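Local coordinates for uncharacterized protein (Staphylococcus aureus subsp. aureus Mu50, PDB 4QPV), which is of unknown function but belongs to the DUF1672 family and has a unique fold with a kinked-helix-beta-beta-beta repeat, at residues A[50-55]-A[67-72]; A[57-62]-A[119-124]; A[77-82]-A[100-105]; A[189-194]-A[211-216]. All coordinates share one frame; numbering follows the deposited sequence. Where two conformers were deposited one is given.

Contact 1 (A[50-55]-A[67-72]); sequences KIAKRG and VKATNV
Helix 48-63 packs on strand 67-75, an edge strand of a three-stranded antiparallel meander, through Ile51 and Ala52 on the helix and Ala69 and Val72 on the strand. The short segments run at 140° to each other, with their axes 7.8 Å apart at closest, and no hydrogen bond joins them. The backbones come nearest at a pair of methyls: Ala52 CB meets Ala69 CB at 3.6 Å, and the CA atoms of Ala52 and Ala69 are 5.4 Å apart. Alanine suits both places because its single methyl lets the backbones come this near. Next to this pair, Ile51 and Val72 meet at an oblique angle. Val72 holds CG1 anti to its backbone N (chi1 173°), which presents that methyl to Ile51: Ile51 CG2 lies 3.6 Å from Val72 CG1, and Ile51 CB 3.9 Å from the same methyl. The other methyl, Val72 CG2, lies 4.1 Å from Ala52 N. Branched side chains suit this place, where methyls from both sides meet. Ala69 and Val72 are three residues apart, and simple strand alternation would put them on opposite faces; the classic beta bulge at Thr70 and Asn71, both facing Phe82, resets the alternation so that both CB atoms point at the helix. Ala69 N is also bonded to Glu56 OE2, a polar tie between the same helix and strand. Around this seam, Ile51 continues onto Val79 of central strand 78-87 and onto Phe43 of helix 38-46, while Val72 reaches Ser44 of that same helix.

Contact 2 (A[57-62]-A[119-124]); sequences QFFMDN and STLVGT
Leu121 of helix 116-133 reaches across to Phe58 and Phe59 of helix 48-63, a helix-to-helix contact made wholly by long side chains. The backbones stay well apart, with the CA atoms of Phe59 and Leu121 separated by 10.2 Å, so large residues are needed to bridge the space. The tight part lies at the forked end of the leucine. One branch, Leu121 CD2, comes to the edge of the Phe58 ring, near its plane, 3.7 Å from Phe58 CE1; the other, Leu121 CD1, approaches Phe59 CZ obliquely at 4.1 Å. With CG anti to the backbone N (chi1 -175°), Leu121 extends toward Phe58, which comes from the opposite direction. All three residues are buried, with Phe63 packing on both Phe58 and Leu121, and Ile96 of strand 90-98 touching both phenylalanines. The outer sides of the helices, by contrast, are polar or exposed: Met60, a selenomethionine, and Thr120 lie at the surface, and Gln57 bonds to Asp106 O in the neighbouring loop. Asn62 is buried as well, and its amide finds partners there: OD1 takes Ser111 N, and ND2 gives to Leu109 O. Asn62 ND2 also lies 3.3 Å above the centre of one face of the Phe58 ring and bonds to Phe58 O at 3.0 Å, bent to 135° at the hydrogen, while Asn62 N reaches that oxygen from the opposite face of its carbonyl plane.

Contact 3 (A[77-82]-A[100-105]); sequences DGVEVF and KSIIES
Lys100, Val79 and Asp77 carry most of the contact between the start of strand 78-87, the middle strand of an antiparallel beta meander, and the short 3-10 turn 100-103 that follows its third strand. Lys100 has the largest share. Its CG stands beside the backbone N, anti to the carbonyl carbon (chi1 -71°), and this lays the aliphatic chain past the end of the strand: Lys100 CD comes 3.7 Å from Asp77 O and Lys100 CG 3.9 Å from the same oxygen. The chain then bends at chi3 (115°) and carries the ammonium group to a salt bridge with Asp39 OD2. A lysine suits this rim because its methylenes can pack while its charged end travels on to a partner. Val79 makes the buried, apolar part. Its CB points toward the turn, and Val79 CG2 lies 4.5 Å from Ile102 CG2, a loose meeting of two branched side chains. Val79 is also packed by Ile51 of helix 48-63 and Phe43 of helix 38-46, so the valine faces a shared apolar layer, while Ile102 extends the apolar packing to Leu109. Asp77 contributes through its backbone O, while its side chain is exposed, as befits a polar residue in a surface turn. Between Asp77 and Val79, Gly78 offers only backbone, with Gly78 CA 4.4 Å from Lys100 N. No direct hydrogen bond crosses the contact; one water does the joining, accepting from Lys100 N and donating to Asp77 O, each at 2.9 Å.

Contact 4 (A[189-194]-A[211-216]); sequences RYFQPL and KQLKDK
Leu213 packs over one face of the Tyr190 ring, a CH-pi contact in which Leu213 CG stands 4.2 Å from the ring centroid and 17° off the normal. The opposite face of the same ring is taken by Arg189 CG, so the tyrosine is sandwiched between aliphatic groups; its hydroxyl oxygen in turn lies over the flat guanidinium of Arg189, 3.1 Å above that plane. Apolar contacts extend from the leucine's two methyls. Leu213 CD2 comes 3.8 Å from Tyr190 CE2, while Leu213 CD1 reaches the second ring, 3.6 Å from Phe191 CE2 and obliquely to its plane. A forked leucine suits this spot, since CD1 can touch both rings while CD2 and CG stay on the tyrosine. Gln212 adds its base alone: Gln212 CB is 3.6 Å from Tyr190 CE1, after which a bend at chi2 (-42°) carries the amide away from the ring, as suits an exposed polar residue. Backbone hydrogen bonds hold each side in shape without crossing between them, among them Leu194 N to Phe191 O. Phe191 is the buried member, packing also on Met206 of helix 199-212 and on Leu126 and Phe129 of helix 116-133. Two successive helices, 184-190 and 199-212, are thus packed together near their C-terminal ends by aromatic-aliphatic contacts, and Lys214, at a positive phi of 55°, closes the second with a Schellman motif.

Contacts 1 and 3 use strands of one three-stranded meander, and the phenylalanines of contact 2 pack on its strand 90-98. Contacts 1 and 2 share helix 48-63, their centres 13 Å apart, and meet where Val67 CG2 lies 3.6 Å from Phe59 CB. Contacts 1 and 3 have centres 10 Å apart; their strand segments are neighbours, probably hydrogen-bonded from Thr70 N to Phe82 O (2.8 Å), and Arg54 also bonds to Ile102 O. Along the chain contact 3 is nested inside the loop closed by contact 2. Contact 4 lies about 32 Å from contact 3, centre to centre, but about 16 Å from contact 2, to which Lys188 links it by bonding both Asn62 O and Gln192 OE1. No active site is known.

Contact 1 (A[50-55]-A[67-72])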
loop_
_atom_site.group_PDB
_atom_site.type_symbol
_atom_site.label_atom_id
_atom_site.label_comp_id
_atom_site.label_asym_id
_atom_site.label_seq_id
_atom_site.Cartn_x
_atom_site.Cartn_y
_atom_site.Cartn_z
ATOM N N LYS A 50 -9.409 20.022 -9.091
ATOM C CA LYS A 50 -9.272 20.780 -7.846
ATOM C C LYS A 50 -9.039 19.828 -6.682
ATOM O O LYS A 50 -8.172 20.080 -5.853
ATOM C CB LYS A 50 -10.544 21.624 -7.587
ATOM C CG LYS A 50 -10.551 22.410 -6.258
ATOM C CD LYS A 50 -9.483 23.512 -6.248
ATOM C CE LYS A 50 -9.775 24.546 -5.190
ATOM N NZ LYS A 50 -8.992 25.789 -5.420
ATOM N N ILE A 51 -9.799 18.723 -6.636
ATOM C CA ILE A 51 -9.688 17.773 -5.519
ATOM C C ILE A 51 -8.295 17.122 -5.551
ATOM O O ILE A 51 -7.649 17.005 -4.498
ATOM C CB ILE A 51 -10.853 16.738 -5.511
ATOM C CG1 ILE A 51 -12.219 17.419 -5.243
ATOM C CG2 ILE A 51 -10.591 15.624 -4.485
ATOM C CD1 ILE A 51 -13.473 16.550 -5.736
ATOM N N ALA A 52 -7.821 16.750 -6.756
ATOM C CA ALA A 52 -6.481 16.170 -6.942
ATOM C C ALA A 52 -5.402 17.138 -6.438
ATOM O O ALA A 52 -4.521 16.735 -5.679
ATOM C CB ALA A 52 -6.251 15.837 -8.410
ATOM N N LYS A 53 -5.524 18.436 -6.802
ATOM C CA LYS A 53 -4.589 19.485 -6.388
ATOM C C LYS A 53 -4.581 19.629 -4.858
ATOM O O LYS A 53 -3.499 19.721 -4.263
ATOM C CB LYS A 53 -4.968 20.837 -7.066
ATOM C CG LYS A 53 -4.084 22.007 -6.641
ATOM C CD LYS A 53 -4.271 23.257 -7.503
ATOM C CE LYS A 53 -5.546 24.016 -7.235
ATOM N NZ LYS A 53 -5.537 25.336 -7.922
ATOM N N ARG A 54 -5.781 19.654 -4.231
ATOM C CA ARG A 54 -5.899 19.774 -2.761
ATOM C C ARG A 54 -5.329 18.525 -2.055
ATOM O O ARG A 54 -4.681 18.655 -1.012
ATOM C CB ARG A 54 -7.352 20.045 -2.320
ATOM C CG ARG A 54 -7.891 21.420 -2.791
ATOM C CD ARG A 54 -7.279 22.562 -1.987
ATOM N NE ARG A 54 -8.101 22.909 -0.827
ATOM C CZ ARG A 54 -7.673 23.606 0.223
ATOM N NH1 ARG A 54 -6.401 23.976 0.312
ATOM N NH2 ARG A 54 -8.511 23.934 1.192
ATOM N N GLY A 55 -5.554 17.346 -2.623
ATOM C CA GLY A 55 -4.998 16.100 -2.080
ATOM C C GLY A 55 -3.482 16.109 -2.098
ATOM O O GLY A 55 -2.837 15.820 -1.087
ATOM N N VAL A 67 3.474 14.137 -3.974
ATOM C CA VAL A 67 2.671 12.974 -4.386
ATOM C C VAL A 67 1.896 13.361 -5.643
ATOM O O VAL A 67 1.790 14.553 -5.966
ATOM C CB VAL A 67 1.720 12.426 -3.253
ATOM C CG1 VAL A 67 2.491 12.189 -1.963
ATOM C CG2 VAL A 67 0.536 13.382 -2.992
ATOM N N LYS A 68 1.347 12.362 -6.321
ATOM C CA LYS A 68 0.519 12.540 -7.513
ATOM C C LYS A 68 -0.828 11.808 -7.316
ATOM O O LYS A 68 -0.834 10.616 -7.020
ATOM C CB LYS A 68 1.263 12.007 -8.761
ATOM C CG LYS A 68 0.540 12.254 -10.083
ATOM C CD LYS A 68 0.818 13.652 -10.634
ATOM C CE LYS A 68 0.108 13.917 -11.939
ATOM N NZ LYS A 68 0.065 15.375 -12.243
ATOM N N ALA A 69 -1.960 12.518 -7.519
ATOM C CA ALA A 69 -3.278 11.881 -7.422
ATOM C C ALA A 69 -3.425 10.784 -8.493
ATOM O O ALA A 69 -3.024 10.976 -9.642
ATOM C CB ALA A 69 -4.385 12.922 -7.598
ATOM N N THR A 70 -3.963 9.639 -8.107
ATOM C CA THR A 70 -4.202 8.537 -9.047
ATOM C C THR A 70 -5.691 8.297 -9.240
ATOM O O THR A 70 -6.084 7.664 -10.213
ATOM C CB THR A 70 -3.553 7.242 -8.541
ATOM O OG1 THR A 70 -4.168 6.908 -7.300
ATOM C CG2 THR A 70 -2.046 7.358 -8.394
ATOM N N ASN A 71 -6.510 8.729 -8.277
ATOM C CA ASN A 71 -7.946 8.505 -8.351
ATOM C C ASN A 71 -8.682 9.443 -7.456
ATOM O O ASN A 71 -8.246 9.696 -6.335
ATOM C CB ASN A 71 -8.314 7.038 -7.988
ATOM C CG ASN A 71 -9.653 6.581 -8.537
ATOM O OD1 ASN A 71 -10.320 7.295 -9.294
ATOM N ND2 ASN A 71 -10.053 5.358 -8.205
ATOM N N VAL A 72 -9.810 9.969 -7.949
ATOM C CA VAL A 72 -10.657 10.848 -7.150
ATOM C C VAL A 72 -12.037 10.245 -7.158
ATOM O O VAL A 72 -12.623 10.055 -8.237
ATOM C CB VAL A 72 -10.645 12.318 -7.647
ATOM C CG1 VAL A 72 -11.668 13.153 -6.880
ATOM C CG2 VAL A 72 -9.245 12.929 -7.524
#

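Contact 2 (A[57-62]-A[119-124])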
loop_
_atom_site.group_PDB
_atom_site.type_symbol
_atom_site.label_atom_id
_atom_site.label_comp_id
_atom_site.label_asym_id
_atom_site.label_seq_id
_atom_site.Cartn_x
_atom_site.Cartn_y
_atom_site.Cartn_z
ATOM N N GLN A 57 -1.631 18.847 -2.199
ATOM C CA GLN A 57 -1.256 19.886 -1.237
ATOM C C GLN A 57 -1.235 19.317 0.185
ATOM O O GLN A 57 -0.336 19.661 0.953
ATOM C CB GLN A 57 -2.230 21.080 -1.308
ATOM C CG GLN A 57 -1.876 22.239 -0.352
ATOM C CD GLN A 57 -2.952 23.296 -0.322
ATOM O OE1 GLN A 57 -4.007 23.161 -0.949
ATOM N NE2 GLN A 57 -2.696 24.407 0.368
ATOM N N PHE A 58 -2.259 18.505 0.548
ATOM C CA PHE A 58 -2.344 17.914 1.887
ATOM C C PHE A 58 -1.053 17.138 2.243
ATOM O O PHE A 58 -0.516 17.302 3.343
ATOM C CB PHE A 58 -3.560 16.979 2.003
ATOM C CG PHE A 58 -3.747 16.392 3.388
ATOM C CD1 PHE A 58 -3.103 15.212 3.755
ATOM C CD2 PHE A 58 -4.604 16.991 4.307
ATOM C CE1 PHE A 58 -3.269 14.674 5.042
ATOM C CE2 PHE A 58 -4.772 16.456 5.588
ATOM C CZ PHE A 58 -4.105 15.299 5.949
ATOM N N PHE A 59 -0.580 16.301 1.330
ATOM C CA PHE A 59 0.610 15.475 1.567
ATOM C C PHE A 59 1.868 16.318 1.631
ATOM O O PHE A 59 2.774 15.975 2.395
ATOM C CB PHE A 59 0.730 14.366 0.517
ATOM C CG PHE A 59 -0.165 13.198 0.848
ATOM C CD1 PHE A 59 -1.508 13.206 0.481
ATOM C CD2 PHE A 59 0.315 12.122 1.597
ATOM C CE1 PHE A 59 -2.355 12.144 0.839
ATOM C CE2 PHE A 59 -0.537 11.081 1.980
ATOM C CZ PHE A 59 -1.863 11.099 1.599
HETATM N N MSE A 60 1.919 17.445 0.880
HETATM C CA MSE A 60 3.080 18.332 0.953
HETATM C C MSE A 60 3.067 19.070 2.304
HETATM O O MSE A 60 4.077 19.066 2.997
HETATM C CB MSE A 60 3.140 19.317 -0.235
HETATM C CG MSE A 60 4.388 20.235 -0.213
HETATM SE SE MSE A 60 6.117 19.273 -0.184
HETATM C CE MSE A 60 6.161 18.721 -2.039
ATOM N N ASP A 61 1.915 19.681 2.683
ATOM C CA ASP A 61 1.778 20.421 3.941
ATOM C C ASP A 61 2.076 19.564 5.185
ATOM O O ASP A 61 2.773 20.021 6.094
ATOM C CB ASP A 61 0.358 20.994 4.070
ATOM C CG ASP A 61 0.044 22.144 3.124
ATOM O OD1 ASP A 61 1.000 22.733 2.557
ATOM O OD2 ASP A 61 -1.147 22.441 2.936
ATOM N N ASN A 62 1.560 18.340 5.220
ATOM C CA ASN A 62 1.674 17.496 6.407
ATOM C C ASN A 62 2.870 16.556 6.435
ATOM O O ASN A 62 3.385 16.309 7.523
ATOM C CB ASN A 62 0.374 16.693 6.623
ATOM C CG ASN A 62 -0.769 17.616 6.990
ATOM O OD1 ASN A 62 -0.748 18.271 8.038
ATOM N ND2 ASN A 62 -1.698 17.833 6.066
ATOM N N SER A 119 -2.773 8.981 12.804
ATOM C CA SER A 119 -1.720 8.033 13.168
ATOM C C SER A 119 -1.620 6.922 12.112
ATOM O O SER A 119 -0.518 6.554 11.705
ATOM C CB SER A 119 -1.976 7.440 14.551
ATOM O OG SER A 119 -1.424 8.257 15.570
ATOM N N THR A 120 -2.781 6.420 11.630
ATOM C CA THR A 120 -2.842 5.362 10.617
ATOM C C THR A 120 -2.223 5.874 9.304
ATOM O O THR A 120 -1.416 5.176 8.701
ATOM C CB THR A 120 -4.281 4.842 10.441
ATOM O OG1 THR A 120 -4.713 4.299 11.698
ATOM C CG2 THR A 120 -4.394 3.754 9.362
ATOM N N LEU A 121 -2.569 7.109 8.902
ATOM C CA LEU A 121 -2.013 7.712 7.694
ATOM C C LEU A 121 -0.509 7.881 7.833
ATOM O O LEU A 121 0.216 7.591 6.891
ATOM C CB LEU A 121 -2.690 9.071 7.402
ATOM C CG LEU A 121 -2.270 9.722 6.095
ATOM C CD1 LEU A 121 -2.644 8.830 4.872
ATOM C CD2 LEU A 121 -2.880 11.092 5.979
ATOM N N VAL A 122 -0.038 8.319 9.014
ATOM C CA VAL A 122 1.403 8.417 9.272
ATOM C C VAL A 122 2.059 7.031 9.011
ATOM O O VAL A 122 3.067 6.972 8.313
ATOM C CB VAL A 122 1.723 8.960 10.686
ATOM C CG1 VAL A 122 3.185 8.736 11.052
ATOM C CG2 VAL A 122 1.380 10.452 10.777
ATOM N N GLY A 123 1.458 5.954 9.535
ATOM C CA GLY A 123 1.957 4.588 9.340
ATOM C C GLY A 123 1.999 4.186 7.876
ATOM O O GLY A 123 2.949 3.544 7.428
ATOM N N THR A 124 0.990 4.618 7.102
ATOM C CA THR A 124 0.900 4.371 5.660
ATOM C C THR A 124 2.073 5.081 4.939
ATOM O O THR A 124 2.725 4.490 4.087
ATOM C CB THR A 124 -0.485 4.822 5.176
ATOM O OG1 THR A 124 -1.434 3.868 5.649
ATOM C CG2 THR A 124 -0.577 4.932 3.676
#

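Contact 3 (A[77-82]-A[100-105])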
loop_
_atom_site.group_PDB
_atom_site.type_symbol
_atom_site.label_atom_id
_atom_site.label_comp_id
_atom_site.label_asym_id
_atom_site.label_seq_id
_atom_site.Cartn_x
_atom_site.Cartn_y
_atom_site.Cartn_z
ATOM N N ASP A 77 -20.366 11.275 2.275
ATOM C CA ASP A 77 -21.061 12.422 1.688
ATOM C C ASP A 77 -20.023 13.405 1.098
ATOM O O ASP A 77 -20.378 14.505 0.663
ATOM C CB ASP A 77 -22.017 13.116 2.703
ATOM C CG ASP A 77 -21.391 13.861 3.870
ATOM O OD1 ASP A 77 -20.219 13.570 4.213
ATOM O OD2 ASP A 77 -22.093 14.697 4.476
ATOM N N GLY A 78 -18.758 12.992 1.102
ATOM C CA GLY A 78 -17.661 13.779 0.551
ATOM C C GLY A 78 -16.913 13.068 -0.555
ATOM O O GLY A 78 -17.495 12.344 -1.370
ATOM N N VAL A 79 -15.615 13.295 -0.608
ATOM C CA VAL A 79 -14.763 12.721 -1.646
ATOM C C VAL A 79 -13.523 12.114 -0.999
ATOM O O VAL A 79 -13.281 12.292 0.204
ATOM C CB VAL A 79 -14.383 13.765 -2.736
ATOM C CG1 VAL A 79 -15.631 14.297 -3.452
ATOM C CG2 VAL A 79 -13.554 14.919 -2.144
ATOM N N GLU A 80 -12.755 11.403 -1.800
ATOM C CA GLU A 80 -11.513 10.761 -1.370
ATOM C C GLU A 80 -10.515 10.773 -2.519
ATOM O O GLU A 80 -10.888 10.490 -3.658
ATOM C CB GLU A 80 -11.786 9.340 -0.892
ATOM C CG GLU A 80 -10.572 8.638 -0.291
ATOM C CD GLU A 80 -10.948 7.332 0.377
ATOM O OE1 GLU A 80 -12.149 6.972 0.363
ATOM O OE2 GLU A 80 -10.040 6.673 0.926
ATOM N N VAL A 81 -9.253 11.117 -2.215
ATOM C CA VAL A 81 -8.166 11.190 -3.199
ATOM C C VAL A 81 -7.143 10.119 -2.895
ATOM O O VAL A 81 -6.594 10.110 -1.793
ATOM C CB VAL A 81 -7.455 12.574 -3.251
ATOM C CG1 VAL A 81 -6.540 12.686 -4.472
ATOM C CG2 VAL A 81 -8.440 13.720 -3.208
ATOM N N PHE A 82 -6.861 9.261 -3.871
ATOM C CA PHE A 82 -5.833 8.224 -3.785
ATOM C C PHE A 82 -4.601 8.872 -4.394
ATOM O O PHE A 82 -4.735 9.578 -5.402
ATOM C CB PHE A 82 -6.272 6.975 -4.555
ATOM C CG PHE A 82 -7.320 6.174 -3.827
ATOM C CD1 PHE A 82 -8.639 6.633 -3.738
ATOM C CD2 PHE A 82 -6.998 4.960 -3.230
ATOM C CE1 PHE A 82 -9.601 5.902 -3.040
ATOM C CE2 PHE A 82 -7.966 4.229 -2.532
ATOM C CZ PHE A 82 -9.257 4.700 -2.446
ATOM N N LYS A 100 -16.888 18.133 0.714
ATOM C CA LYS A 100 -17.069 18.867 -0.552
ATOM C C LYS A 100 -16.505 20.288 -0.437
ATOM O O LYS A 100 -16.058 20.844 -1.435
ATOM C CB LYS A 100 -18.564 18.919 -0.923
ATOM C CG LYS A 100 -19.147 17.583 -1.378
ATOM C CD LYS A 100 -20.668 17.631 -1.291
ATOM C CE LYS A 100 -21.319 17.526 -2.640
ATOM N NZ LYS A 100 -22.698 18.090 -2.646
ATOM N N SER A 101 -16.475 20.859 0.794
ATOM C CA SER A 101 -15.948 22.208 1.060
ATOM C C SER A 101 -14.439 22.342 0.747
ATOM O O SER A 101 -13.925 23.458 0.760
ATOM C CB SER A 101 -16.213 22.619 2.503
ATOM O OG SER A 101 -15.474 21.792 3.386
ATOM N N ILE A 102 -13.748 21.238 0.425
ATOM C CA ILE A 102 -12.329 21.279 0.035
ATOM C C ILE A 102 -12.084 22.177 -1.208
ATOM O O ILE A 102 -10.991 22.723 -1.346
ATOM C CB ILE A 102 -11.729 19.856 -0.180
ATOM C CG1 ILE A 102 -10.174 19.890 -0.144
ATOM C CG2 ILE A 102 -12.270 19.176 -1.462
ATOM C CD1 ILE A 102 -9.528 20.300 1.196
ATOM N N ILE A 103 -13.099 22.362 -2.076
ATOM C CA ILE A 103 -12.953 23.196 -3.287
ATOM C C ILE A 103 -12.964 24.700 -2.975
ATOM O O ILE A 103 -12.699 25.506 -3.870
ATOM C CB ILE A 103 -14.096 22.863 -4.300
ATOM C CG1 ILE A 103 -15.505 23.308 -3.788
ATOM C CG2 ILE A 103 -14.064 21.377 -4.751
ATOM C CD1 ILE A 103 -16.597 23.394 -4.920
ATOM N N GLU A 104 -13.306 25.080 -1.736
ATOM C CA GLU A 104 -13.517 26.483 -1.366
ATOM C C GLU A 104 -12.258 27.337 -1.220
ATOM O O GLU A 104 -12.367 28.565 -1.256
ATOM C CB GLU A 104 -14.318 26.565 -0.065
ATOM C CG GLU A 104 -15.757 26.086 -0.220
ATOM C CD GLU A 104 -16.594 26.164 1.039
ATOM O OE1 GLU A 104 -16.139 26.781 2.029
ATOM O OE2 GLU A 104 -17.703 25.586 1.043
ATOM N N SER A 105 -11.086 26.722 -1.052
ATOM C CA SER A 105 -9.864 27.496 -0.811
ATOM C C SER A 105 -8.605 26.798 -1.322
ATOM O O SER A 105 -8.655 25.646 -1.725
ATOM C CB SER A 105 -9.728 27.710 0.703
ATOM O OG SER A 105 -8.559 28.419 1.062
HETATM O O HOH W 1 -19.142 16.844 1.934
#

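Contact 4 (A[189-194]-A[211-216])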
loop_
_atom_site.group_PDB
_atom_site.type_symbol
_atom_site.label_atom_id
_atom_site.label_comp_id
_atom_site.label_asym_id
_atom_site.label_seq_id
_atom_site.Cartn_x
_atom_site.Cartn_y
_atom_site.Cartn_z
ATOM N N ARG A 189 9.045 15.224 14.003
ATOM C CA ARG A 189 10.257 15.185 14.817
ATOM C C ARG A 189 11.267 14.109 14.370
ATOM O O ARG A 189 12.464 14.390 14.330
ATOM C CB ARG A 189 9.878 14.958 16.292
ATOM C CG ARG A 189 11.058 14.930 17.259
ATOM C CD ARG A 189 10.607 14.678 18.677
ATOM N NE ARG A 189 11.748 14.507 19.575
ATOM C CZ ARG A 189 11.646 14.168 20.855
ATOM N NH1 ARG A 189 10.454 13.950 21.399
ATOM N NH2 ARG A 189 12.736 14.028 21.599
ATOM N N TYR A 190 10.805 12.891 14.074
ATOM C CA TYR A 190 11.727 11.795 13.798
ATOM C C TYR A 190 11.898 11.394 12.331
ATOM O O TYR A 190 12.949 10.837 11.989
ATOM C CB TYR A 190 11.281 10.552 14.580
ATOM C CG TYR A 190 11.345 10.706 16.087
ATOM C CD1 TYR A 190 12.556 10.601 16.768
ATOM C CD2 TYR A 190 10.190 10.905 16.836
ATOM C CE1 TYR A 190 12.620 10.743 18.152
ATOM C CE2 TYR A 190 10.241 11.034 18.225
ATOM C CZ TYR A 190 11.459 10.948 18.879
ATOM O OH TYR A 190 11.510 11.061 20.249
ATOM N N PHE A 191 10.886 11.618 11.470
ATOM C CA PHE A 191 10.994 11.082 10.114
ATOM C C PHE A 191 11.084 12.121 8.984
ATOM O O PHE A 191 11.884 11.924 8.073
ATOM C CB PHE A 191 9.832 10.121 9.862
ATOM C CG PHE A 191 9.843 8.945 10.812
ATOM C CD1 PHE A 191 10.667 7.843 10.578
ATOM C CD2 PHE A 191 9.015 8.924 11.930
ATOM C CE1 PHE A 191 10.676 6.752 11.458
ATOM C CE2 PHE A 191 9.021 7.828 12.805
ATOM C CZ PHE A 191 9.856 6.751 12.566
ATOM N N GLN A 192 10.294 13.200 9.015
ATOM C CA GLN A 192 10.380 14.207 7.946
ATOM C C GLN A 192 11.839 14.716 7.732
ATOM O O GLN A 192 12.246 14.793 6.562
ATOM C CB GLN A 192 9.436 15.393 8.195
ATOM C CG GLN A 192 9.221 16.229 6.937
ATOM C CD GLN A 192 8.060 17.183 7.027
ATOM O OE1 GLN A 192 6.980 16.848 7.527
ATOM N NE2 GLN A 192 8.223 18.368 6.446
ATOM N N PRO A 193 12.672 14.989 8.793
ATOM C CA PRO A 193 14.048 15.458 8.531
ATOM C C PRO A 193 14.934 14.456 7.777
ATOM O O PRO A 193 15.989 14.853 7.291
ATOM C CB PRO A 193 14.618 15.717 9.936
ATOM C CG PRO A 193 13.435 15.901 10.808
ATOM C CD PRO A 193 12.398 14.974 10.247
ATOM N N LEU A 194 14.519 13.179 7.664
ATOM C CA LEU A 194 15.325 12.161 6.993
ATOM C C LEU A 194 15.165 12.145 5.469
ATOM O O LEU A 194 16.032 11.583 4.794
ATOM C CB LEU A 194 14.998 10.748 7.531
ATOM C CG LEU A 194 15.174 10.488 9.024
ATOM C CD1 LEU A 194 14.792 9.053 9.367
ATOM C CD2 LEU A 194 16.597 10.801 9.491
ATOM N N LYS A 211 15.084 3.219 17.851
ATOM C CA LYS A 211 15.664 3.174 19.189
ATOM C C LYS A 211 14.978 4.224 20.067
ATOM O O LYS A 211 14.528 3.891 21.157
ATOM C CB LYS A 211 17.186 3.387 19.132
ATOM C CG LYS A 211 17.926 2.811 20.329
ATOM C CD LYS A 211 19.436 2.882 20.153
ATOM C CE LYS A 211 20.172 2.279 21.327
ATOM N NZ LYS A 211 21.647 2.328 21.138
ATOM N N GLN A 212 14.829 5.457 19.556
ATOM C CA GLN A 212 14.216 6.578 20.281
ATOM C C GLN A 212 12.712 6.350 20.568
ATOM O O GLN A 212 12.240 6.692 21.658
ATOM C CB GLN A 212 14.419 7.902 19.515
ATOM C CG GLN A 212 15.888 8.340 19.327
ATOM C CD GLN A 212 16.785 8.158 20.540
ATOM O OE1 GLN A 212 16.538 8.703 21.624
ATOM N NE2 GLN A 212 17.859 7.385 20.371
ATOM N N LEU A 213 11.995 5.732 19.620
ATOM C CA LEU A 213 10.557 5.440 19.711
ATOM C C LEU A 213 10.280 4.055 20.310
ATOM O O LEU A 213 9.113 3.661 20.433
ATOM C CB LEU A 213 9.879 5.567 18.331
ATOM C CG LEU A 213 9.689 7.001 17.826
ATOM C CD1 LEU A 213 9.541 7.032 16.316
ATOM C CD2 LEU A 213 8.508 7.686 18.507
ATOM N N LYS A 214 11.356 3.325 20.669
ATOM C CA LYS A 214 11.346 2.015 21.318
ATOM C C LYS A 214 10.506 0.992 20.522
ATOM O O LYS A 214 9.599 0.351 21.060
ATOM C CB LYS A 214 10.881 2.141 22.786
ATOM C CG LYS A 214 11.962 2.730 23.707
ATOM C CD LYS A 214 11.447 3.881 24.545
ATOM C CE LYS A 214 12.541 4.607 25.305
ATOM N NZ LYS A 214 13.132 3.781 26.395
ATOM N N ASP A 215 10.839 0.846 19.233
ATOM C CA ASP A 215 10.221 -0.136 18.341
ATOM C C ASP A 215 11.231 -1.263 18.073
ATOM O O ASP A 215 12.237 -1.043 17.400
ATOM C CB ASP A 215 9.732 0.519 17.029
ATOM C CG ASP A 215 9.197 -0.471 16.007
ATOM O OD1 ASP A 215 8.629 -1.518 16.428
ATOM O OD2 ASP A 215 9.357 -0.210 14.788
ATOM N N LYS A 216 10.961 -2.464 18.612
ATOM C CA LYS A 216 11.833 -3.629 18.473
ATOM C C LYS A 216 11.331 -4.590 17.389
ATOM O O LYS A 216 11.992 -5.599 17.116
ATOM C CB LYS A 216 11.963 -4.368 19.818
ATOM C CG LYS A 216 12.736 -3.579 20.876
ATOM C CD LYS A 216 12.881 -4.360 22.178
ATOM C CE LYS A 216 13.684 -3.618 23.221
ATOM N NZ LYS A 216 12.939 -2.456 23.782
#